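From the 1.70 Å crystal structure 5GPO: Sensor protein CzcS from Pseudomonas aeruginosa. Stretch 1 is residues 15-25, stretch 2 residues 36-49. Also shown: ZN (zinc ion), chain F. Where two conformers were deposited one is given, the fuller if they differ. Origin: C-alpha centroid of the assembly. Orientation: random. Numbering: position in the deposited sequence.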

# COMPACT_ATOMS: atom_id res chain seq x y z
N LEU B 15 -12.14 -5.44 -6.67
CA LEU B 15 -12.29 -5.58 -5.23
C LEU B 15 -11.62 -4.44 -4.47
O LEU B 15 -12.18 -3.95 -3.48
CB LEU B 15 -11.73 -6.93 -4.77
CG LEU B 15 -12.07 -7.25 -3.31
CD1 LEU B 15 -13.58 -7.39 -3.14
CD2 LEU B 15 -11.34 -8.52 -2.86
N LYS B 16 -10.43 -4.00 -4.93
CA LYS B 16 -9.74 -2.92 -4.24
C LYS B 16 -10.49 -1.61 -4.39
O LYS B 16 -10.61 -0.83 -3.43
CB LYS B 16 -8.31 -2.75 -4.77
CG LYS B 16 -7.32 -3.82 -4.36
CD LYS B 16 -5.90 -3.46 -4.81
CE LYS B 16 -4.89 -4.43 -4.23
NZ LYS B 16 -5.21 -5.85 -4.59
N LEU B 17 -10.99 -1.33 -5.59
CA LEU B 17 -11.78 -0.13 -5.81
C LEU B 17 -13.01 -0.12 -4.92
O LEU B 17 -13.41 0.93 -4.40
CB LEU B 17 -12.20 -0.03 -7.28
CG LEU B 17 -12.93 1.27 -7.62
CD1 LEU B 17 -11.97 2.43 -7.46
CD2 LEU B 17 -13.45 1.20 -9.08
N GLU B 18 -13.63 -1.28 -4.72
CA GLU B 18 -14.81 -1.32 -3.87
C GLU B 18 -14.45 -1.14 -2.41
O GLU B 18 -15.23 -0.57 -1.63
CB GLU B 18 -15.57 -2.63 -4.11
CG GLU B 18 -16.21 -2.67 -5.50
CD GLU B 18 -17.04 -1.40 -5.83
OE1 GLU B 18 -16.96 -0.89 -6.97
OE2 GLU B 18 -17.76 -0.92 -4.93
N GLN B 19 -13.24 -1.58 -2.02
CA GLN B 19 -12.74 -1.29 -0.69
C GLN B 19 -12.54 0.21 -0.50
O GLN B 19 -12.87 0.76 0.57
CB GLN B 19 -11.44 -2.07 -0.45
CG GLN B 19 -11.66 -3.57 -0.17
CD GLN B 19 -10.47 -4.46 -0.53
OE1 GLN B 19 -9.51 -4.03 -1.19
NE2 GLN B 19 -10.52 -5.71 -0.08
N ILE B 20 -12.01 0.89 -1.52
CA ILE B 20 -11.87 2.35 -1.46
C ILE B 20 -13.24 3.01 -1.34
O ILE B 20 -13.41 3.98 -0.59
CB ILE B 20 -11.09 2.87 -2.67
CG1 ILE B 20 -9.65 2.36 -2.61
CG2 ILE B 20 -11.11 4.39 -2.69
CD1 ILE B 20 -8.89 2.53 -3.90
N ARG B 21 -14.22 2.54 -2.11
CA ARG B 21 -15.57 3.09 -2.00
C ARG B 21 -16.14 2.89 -0.60
O ARG B 21 -16.83 3.77 -0.07
CB ARG B 21 -16.50 2.47 -3.05
CG ARG B 21 -17.94 2.99 -2.99
CD ARG B 21 -18.87 2.31 -4.02
NE ARG B 21 -18.44 2.51 -5.41
CZ ARG B 21 -18.75 3.58 -6.15
NH1 ARG B 21 -18.32 3.66 -7.40
NH2 ARG B 21 -19.47 4.59 -5.65
N HIS B 22 -15.86 1.74 0.02
CA HIS B 22 -16.34 1.54 1.38
C HIS B 22 -15.77 2.60 2.31
O HIS B 22 -16.50 3.19 3.11
CB HIS B 22 -15.98 0.15 1.90
CG HIS B 22 -16.39 -0.09 3.32
ND1 HIS B 22 -17.69 -0.37 3.68
CD2 HIS B 22 -15.67 -0.10 4.46
CE1 HIS B 22 -17.76 -0.52 4.99
NE2 HIS B 22 -16.54 -0.37 5.49
N SER B 23 -14.48 2.90 2.15
CA SER B 23 -13.84 3.88 3.03
C SER B 23 -14.42 5.28 2.85
O SER B 23 -14.42 6.07 3.80
CB SER B 23 -12.33 3.87 2.82
OG SER B 23 -11.97 4.24 1.50
N LEU B 24 -14.92 5.60 1.65
CA LEU B 24 -15.45 6.94 1.40
C LEU B 24 -16.93 7.05 1.76
O LEU B 24 -17.36 8.07 2.31
CB LEU B 24 -15.28 7.31 -0.07
CG LEU B 24 -13.99 7.98 -0.57
CD1 LEU B 24 -14.07 8.22 -2.06
CD2 LEU B 24 -13.73 9.29 0.16
N GLU B 25 -17.71 6.02 1.46
CA GLU B 25 -19.16 6.13 1.52
C GLU B 25 -19.79 5.37 2.68
O GLU B 25 -20.93 5.66 3.04
CB GLU B 25 -19.75 5.67 0.18
CG GLU B 25 -19.18 6.47 -0.99
CD GLU B 25 -19.77 6.12 -2.35
OE1 GLU B 25 -20.58 5.19 -2.45
OE2 GLU B 25 -19.39 6.78 -3.33
N VAL B 36 -9.38 15.47 5.80
CA VAL B 36 -9.64 14.24 6.53
C VAL B 36 -10.02 13.12 5.58
O VAL B 36 -9.78 11.93 5.86
CB VAL B 36 -10.71 14.51 7.60
CG1 VAL B 36 -11.13 13.24 8.32
CG2 VAL B 36 -10.18 15.54 8.58
N GLN B 37 -10.59 13.45 4.42
CA GLN B 37 -10.92 12.43 3.43
C GLN B 37 -9.65 11.86 2.79
O GLN B 37 -9.52 10.63 2.64
CB GLN B 37 -11.85 13.00 2.36
CG GLN B 37 -13.11 13.63 2.95
CD GLN B 37 -14.37 12.82 2.70
OE1 GLN B 37 -14.61 12.35 1.59
NE2 GLN B 37 -15.20 12.69 3.72
N ALA B 38 -8.71 12.73 2.41
CA ALA B 38 -7.44 12.25 1.86
C ALA B 38 -6.77 11.26 2.79
O ALA B 38 -6.22 10.24 2.34
CB ALA B 38 -6.51 13.44 1.60
N HIS B 39 -6.79 11.54 4.09
CA HIS B 39 -6.12 10.67 5.05
C HIS B 39 -6.77 9.29 5.12
O HIS B 39 -6.08 8.28 5.23
CB HIS B 39 -6.13 11.34 6.42
CG HIS B 39 -5.38 10.57 7.46
ND1 HIS B 39 -4.04 10.76 7.70
CD2 HIS B 39 -5.78 9.58 8.29
CE1 HIS B 39 -3.64 9.93 8.64
NE2 HIS B 39 -4.68 9.21 9.02
N ALA B 40 -8.10 9.24 5.06
CA ALA B 40 -8.79 7.95 5.10
C ALA B 40 -8.46 7.11 3.87
O ALA B 40 -8.24 5.90 3.98
CB ALA B 40 -10.30 8.16 5.22
N LEU B 41 -8.44 7.73 2.70
CA LEU B 41 -8.12 6.98 1.48
C LEU B 41 -6.69 6.46 1.51
O LEU B 41 -6.42 5.32 1.11
CB LEU B 41 -8.33 7.87 0.26
CG LEU B 41 -9.78 8.23 0.04
CD1 LEU B 41 -9.91 9.22 -1.11
CD2 LEU B 41 -10.53 6.94 -0.24
N GLN B 42 -5.76 7.28 1.99
CA GLN B 42 -4.37 6.83 2.05
C GLN B 42 -4.21 5.67 3.02
O GLN B 42 -3.47 4.71 2.74
CB GLN B 42 -3.46 8.00 2.42
CG GLN B 42 -1.96 7.67 2.56
CD GLN B 42 -1.27 7.34 1.23
OE1 GLN B 42 -1.82 6.65 0.37
NE2 GLN B 42 -0.07 7.86 1.05
N ASP B 43 -4.91 5.71 4.16
CA ASP B 43 -4.82 4.59 5.09
C ASP B 43 -5.41 3.33 4.49
O ASP B 43 -4.88 2.23 4.70
CB ASP B 43 -5.50 4.94 6.42
CG ASP B 43 -4.62 5.77 7.33
OD1 ASP B 43 -3.61 6.33 6.85
OD2 ASP B 43 -4.94 5.88 8.53
N GLN B 44 -6.48 3.46 3.70
CA GLN B 44 -7.12 2.29 3.13
C GLN B 44 -6.31 1.70 1.98
O GLN B 44 -6.35 0.48 1.76
CB GLN B 44 -8.53 2.63 2.65
CG GLN B 44 -9.30 1.44 2.07
CD GLN B 44 -9.83 0.49 3.14
OE1 GLN B 44 -9.16 0.18 4.13
NE2 GLN B 44 -11.05 0.00 2.94
N LEU B 45 -5.58 2.54 1.22
CA LEU B 45 -4.74 2.00 0.15
C LEU B 45 -3.70 1.03 0.71
O LEU B 45 -3.46 -0.04 0.14
CB LEU B 45 -4.09 3.14 -0.62
CG LEU B 45 -3.38 2.75 -1.92
CD1 LEU B 45 -4.33 2.04 -2.86
CD2 LEU B 45 -2.74 3.95 -2.61
N VAL B 46 -3.10 1.38 1.85
CA VAL B 46 -2.12 0.53 2.51
C VAL B 46 -2.76 -0.76 3.00
O VAL B 46 -2.15 -1.84 2.97
CB VAL B 46 -1.47 1.31 3.66
CG1 VAL B 46 -0.34 0.51 4.31
CG2 VAL B 46 -1.01 2.67 3.14
N ALA B 47 -4.01 -0.67 3.46
CA ALA B 47 -4.65 -1.81 4.09
C ALA B 47 -4.90 -2.96 3.12
O ALA B 47 -5.16 -4.08 3.57
CB ALA B 47 -5.96 -1.37 4.75
N HIS B 48 -4.82 -2.72 1.82
CA HIS B 48 -5.01 -3.79 0.86
C HIS B 48 -3.91 -3.79 -0.20
O HIS B 48 -4.09 -4.29 -1.31
CB HIS B 48 -6.41 -3.71 0.26
CG HIS B 48 -7.49 -3.71 1.31
ND1 HIS B 48 -7.96 -4.87 1.89
CD2 HIS B 48 -8.12 -2.69 1.94
CE1 HIS B 48 -8.87 -4.56 2.80
NE2 HIS B 48 -8.98 -3.24 2.85
N SER B 49 -2.74 -3.27 0.18
CA SER B 49 -1.54 -3.22 -0.66
C SER B 49 -0.86 -4.57 -0.84
O SER B 49 0.13 -4.64 -1.58
CB SER B 49 -0.54 -2.24 -0.05
OG SER B 49 -0.01 -2.81 1.13
ZN ZN F . -4.06 7.47 9.61

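Two helices run side by side in roughly opposite directions, their axes 9.5 Å apart at closest approach and their N-to-C directions 147° apart. The contact reads as a ladder: early residues of the first helix meet the end of the second, and late ones meet its earlier turns. Three residues of the second stretch, His-48, Leu-41 and Gln-44, cover the most surface, and each follows a different rule.

Leu-41 supplies the apolar part. Its CA-to-CB bond points sideways, but with chi1 m and chi2 t the end of the chain comes nearer to the first helix. There CD2 meets three residues: it lies 3.6 Å from CG2 of Ile-20, 3.6 Å from CG of Leu-24 and 3.5 Å from OG of Ser-23. One methyl thus packs among positions 20, 23 and 24, the i, i+3, i+4 spacing that gathers side chains along one side of a helix. Ser-23 points toward the partner yet can sit beside this methyl at little polar cost, because its OG donates a hydrogen bond to O of Ile-20 at 2.6 Å, within its own helix. A turn away along the second helix, Gln-37 extends the contact with Leu-24, its OE1 3.5 Å from CD2 of that leucine.

Gln-44 sits where the backbones come close, its CA 6.6 Å from CA of Ile-20. It points toward the first helix and makes the one hydrogen bond between the stretches: NE2 donates to O of Gln-19 at 3.1 Å, with a nearly straight N-H...acceptor angle of 172°. That carbonyl also accepts the helical bond from N of Ser-23, at 3.1 Å, so the glutamine adds a second donor to an oxygen already in use without breaking the helix. The aliphatic part of Gln-44 contributes as well, its CG lying 3.9 Å from OG of Ser-23.

His-48, just beyond the second helix, works through its ring face. CG of Gln-19 stands 4.1 Å from the ring centroid and only 11° off the normal, a CH-pi contact, while OE1 of Gln-19 lies over a face of the ring, 3.2 Å from CG of His-48. The whole amide lies over this same face. NE2 of Gln-19 sits almost directly above ND1 of His-48, 3.3 Å away, but a hydrogen bond at that nitrogen would have to lie near the ring plane, so the angle is poor and no bond forms; proximity alone is not pairing. Lys-16 completes this end through its aliphatic chain, with CE 3.0 Å from O of His-48.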